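Side-chain contact in aldehyde reductase YahK (Escherichia coli, PDB 1UUF), which reduces a wide range of aldehydes to the corresponding alcohols, strongly preferring NADPH over NADH as electron donor, and binds two zinc ions per subunit: residues 269-274 / 284-289. Numbering follows the deposited sequence.
Sequences HNLDDF and MTLVGA
F274 and M284 have the closest pair of CA atoms, 7.9 Å apart, where the short helix 271-275 packs on strand 282-286 of the parallel six-stranded sheet in the Rossmann-type domain. No hydrogen bond crosses between the two segments; the strand spends its backbone bonds on its sheet neighbours, strands 258-263 and 308-311. What joins helix to sheet is apolar, and M284 carries most of it. Its CG lies anti to the backbone N (chi1 168°), which sends the chain out from the sheet, and a bend at chi3 (61°) swings the methyl along the helix toward L271. CE rests 3.8 Å from L271 CD2 and also approaches the carbonyl oxygen L271 O at 3.9 Å; the two side chains cross nearly at right angles. The same leucine methyl, CD2, touches L286 CD2 more loosely, at 4.3 Å, and L286 in turn packs on V299 of the second subunit. F274 directs its CB at the strand while its ring leads off to meet F224 edge-to-face and M251 of helix 248-252. The sulfur of M284 makes an oblique Met-aromatic contact, 5.2 Å from SD to the F274 ring centroid, and sits just 3.6 Å from F274 CB.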
ATOM      1  N   HIS A 269       4.432  -9.741 -12.859  1.00 28.22           N
ATOM      2  CA  HIS A 269       4.781  -8.773 -13.888  1.00 28.13           C
ATOM      3  C   HIS A 269       3.572  -7.903 -14.183  1.00 26.99           C
ATOM      4  O   HIS A 269       2.452  -8.222 -13.784  1.00 24.93           O
ATOM      5  CB  HIS A 269       5.227  -9.479 -15.171  1.00 30.24           C
ATOM      6  CG  HIS A 269       6.514 -10.228 -15.033  1.00 33.17           C
ATOM      7  ND1 HIS A 269       7.662  -9.649 -14.535  1.00 35.51           N
ATOM      8  CD2 HIS A 269       6.840 -11.507 -15.338  1.00 34.82           C
ATOM      9  CE1 HIS A 269       8.638 -10.538 -14.537  1.00 35.19           C
ATOM     10  NE2 HIS A 269       8.166 -11.674 -15.020  1.00 35.98           N
ATOM     11  N   ASN A 270       3.812  -6.798 -14.880  1.00 25.37           N
ATOM     12  CA  ASN A 270       2.753  -5.873 -15.253  1.00 25.21           C
ATOM     13  C   ASN A 270       1.879  -5.435 -14.079  1.00 24.06           C
ATOM     14  O   ASN A 270       0.652  -5.385 -14.188  1.00 22.03           O
ATOM     15  CB  ASN A 270       1.883  -6.499 -16.345  1.00 26.43           C
ATOM     16  CG  ASN A 270       2.686  -6.889 -17.574  1.00 28.87           C
ATOM     17  OD1 ASN A 270       3.184  -8.013 -17.680  1.00 29.15           O
ATOM     18  ND2 ASN A 270       2.833  -5.951 -18.502  1.00 29.16           N
ATOM     19  N   LEU A 271       2.515  -5.112 -12.957  1.00 22.15           N
ATOM     20  CA  LEU A 271       1.776  -4.671 -11.781  1.00 21.88           C
ATOM     21  C   LEU A 271       1.040  -3.374 -12.079  1.00 22.14           C
ATOM     22  O   LEU A 271       0.072  -3.029 -11.400  1.00 21.58           O
ATOM     23  CB  LEU A 271       2.721  -4.462 -10.596  1.00 23.04           C
ATOM     24  CG  LEU A 271       3.396  -5.726 -10.063  1.00 23.18           C
ATOM     25  CD1 LEU A 271       4.277  -5.366  -8.880  1.00 24.41           C
ATOM     26  CD2 LEU A 271       2.336  -6.740  -9.657  1.00 23.52           C
ATOM     27  N   ASP A 272       1.506  -2.651 -13.091  1.00 22.10           N
ATOM     28  CA  ASP A 272       0.874  -1.396 -13.474  1.00 23.55           C
ATOM     29  C   ASP A 272      -0.530  -1.684 -13.986  1.00 22.47           C
ATOM     30  O   ASP A 272      -1.481  -0.987 -13.638  1.00 19.74           O
ATOM     31  CB  ASP A 272       1.688  -0.699 -14.568  1.00 28.53           C
ATOM     32  CG  ASP A 272       3.080  -0.323 -14.105  1.00 33.61           C
ATOM     33  OD1 ASP A 272       3.190   0.398 -13.094  1.00 36.42           O
ATOM     34  OD2 ASP A 272       4.064  -0.746 -14.751  1.00 38.71           O
ATOM     35  N   ASP A 273      -0.653  -2.724 -14.808  1.00 21.55           N
ATOM     36  CA  ASP A 273      -1.946  -3.100 -15.366  1.00 22.20           C
ATOM     37  C   ASP A 273      -2.937  -3.441 -14.264  1.00 20.22           C
ATOM     38  O   ASP A 273      -4.106  -3.061 -14.332  1.00 22.13           O
ATOM     39  CB  ASP A 273      -1.805  -4.299 -16.311  1.00 25.35           C
ATOM     40  CG  ASP A 273      -0.993  -3.979 -17.549  1.00 29.15           C
ATOM     41  OD1 ASP A 273      -1.169  -2.875 -18.109  1.00 30.78           O
ATOM     42  OD2 ASP A 273      -0.188  -4.837 -17.970  1.00 31.54           O
ATOM     43  N   PHE A 274      -2.473  -4.156 -13.243  1.00 17.78           N
ATOM     44  CA  PHE A 274      -3.351  -4.530 -12.142  1.00 15.15           C
ATOM     45  C   PHE A 274      -3.724  -3.359 -11.241  1.00 13.85           C
ATOM     46  O   PHE A 274      -4.846  -3.283 -10.749  1.00 13.00           O
ATOM     47  CB  PHE A 274      -2.714  -5.641 -11.304  1.00 14.64           C
ATOM     48  CG  PHE A 274      -2.661  -6.962 -12.008  1.00 14.20           C
ATOM     49  CD1 PHE A 274      -1.476  -7.418 -12.574  1.00 16.41           C
ATOM     50  CD2 PHE A 274      -3.810  -7.739 -12.137  1.00 15.28           C
ATOM     51  CE1 PHE A 274      -1.434  -8.631 -13.260  1.00 17.35           C
ATOM     52  CE2 PHE A 274      -3.778  -8.955 -12.824  1.00 15.67           C
ATOM     53  CZ  PHE A 274      -2.591  -9.398 -13.385  1.00 16.23           C
ATOM     54  N   MET A 284      -3.751  -3.906  -3.687  1.00  9.70           N
ATOM     55  CA  MET A 284      -3.340  -5.171  -4.291  1.00  9.23           C
ATOM     56  C   MET A 284      -2.255  -5.658  -3.353  1.00 10.00           C
ATOM     57  O   MET A 284      -1.277  -4.949  -3.104  1.00  9.74           O
ATOM     58  CB  MET A 284      -2.754  -5.016  -5.695  1.00 10.27           C
ATOM     59  CG  MET A 284      -2.082  -6.318  -6.165  1.00 10.34           C
ATOM     60  SD  MET A 284      -1.705  -6.380  -7.925  1.00 12.60           S
ATOM     61  CE  MET A 284      -0.580  -4.990  -8.064  1.00 13.42           C
ATOM     62  N   THR A 285      -2.435  -6.853  -2.809  1.00  8.83           N
ATOM     63  CA  THR A 285      -1.459  -7.405  -1.882  1.00  9.35           C
ATOM     64  C   THR A 285      -0.740  -8.576  -2.516  1.00  8.97           C
ATOM     65  O   THR A 285      -1.371  -9.461  -3.089  1.00  9.45           O
ATOM     66  CB  THR A 285      -2.145  -7.868  -0.588  1.00  8.90           C
ATOM     67  OG1 THR A 285      -2.731  -6.731   0.056  1.00  8.87           O
ATOM     68  CG2 THR A 285      -1.144  -8.527   0.362  1.00 10.92           C
ATOM     69  N   LEU A 286       0.585  -8.567  -2.411  1.00  9.63           N
ATOM     70  CA  LEU A 286       1.412  -9.621  -2.980  1.00  9.59           C
ATOM     71  C   LEU A 286       1.754 -10.656  -1.906  1.00 10.40           C
ATOM     72  O   LEU A 286       2.097 -10.294  -0.783  1.00 10.14           O
ATOM     73  CB  LEU A 286       2.710  -9.018  -3.528  1.00 12.38           C
ATOM     74  CG  LEU A 286       2.590  -7.705  -4.309  1.00 16.90           C
ATOM     75  CD1 LEU A 286       3.976  -7.211  -4.692  1.00 19.23           C
ATOM     76  CD2 LEU A 286       1.730  -7.909  -5.535  1.00 18.19           C
ATOM     77  N   VAL A 287       1.653 -11.939  -2.248  1.00 10.44           N
ATOM     78  CA  VAL A 287       1.989 -12.996  -1.295  1.00 10.74           C
ATOM     79  C   VAL A 287       2.913 -14.050  -1.897  1.00 13.46           C
ATOM     80  O   VAL A 287       3.397 -14.934  -1.188  1.00 13.54           O
ATOM     81  CB  VAL A 287       0.727 -13.707  -0.738  1.00 10.57           C
ATOM     82  CG1 VAL A 287      -0.109 -12.725   0.051  1.00 10.10           C
ATOM     83  CG2 VAL A 287      -0.084 -14.312  -1.877  1.00 11.95           C
ATOM     84  N   GLY A 288       3.161 -13.955  -3.199  1.00 13.27           N
ATOM     85  CA  GLY A 288       4.049 -14.912  -3.841  1.00 20.71           C
ATOM     86  C   GLY A 288       5.493 -14.731  -3.398  1.00 24.09           C
ATOM     87  O   GLY A 288       5.867 -13.670  -2.901  1.00 24.36           O
ATOM     88  N   ALA A 289       6.312 -15.764  -3.581  1.00 27.29           N
ATOM     89  CA  ALA A 289       7.720 -15.709  -3.192  1.00 29.83           C
ATOM     90  C   ALA A 289       8.459 -14.591  -3.923  1.00 31.16           C
ATOM     91  O   ALA A 289       8.308 -13.409  -3.597  1.00 33.78           O
ATOM     92  CB  ALA A 289       8.392 -17.051  -3.483  1.00 31.06           C
TER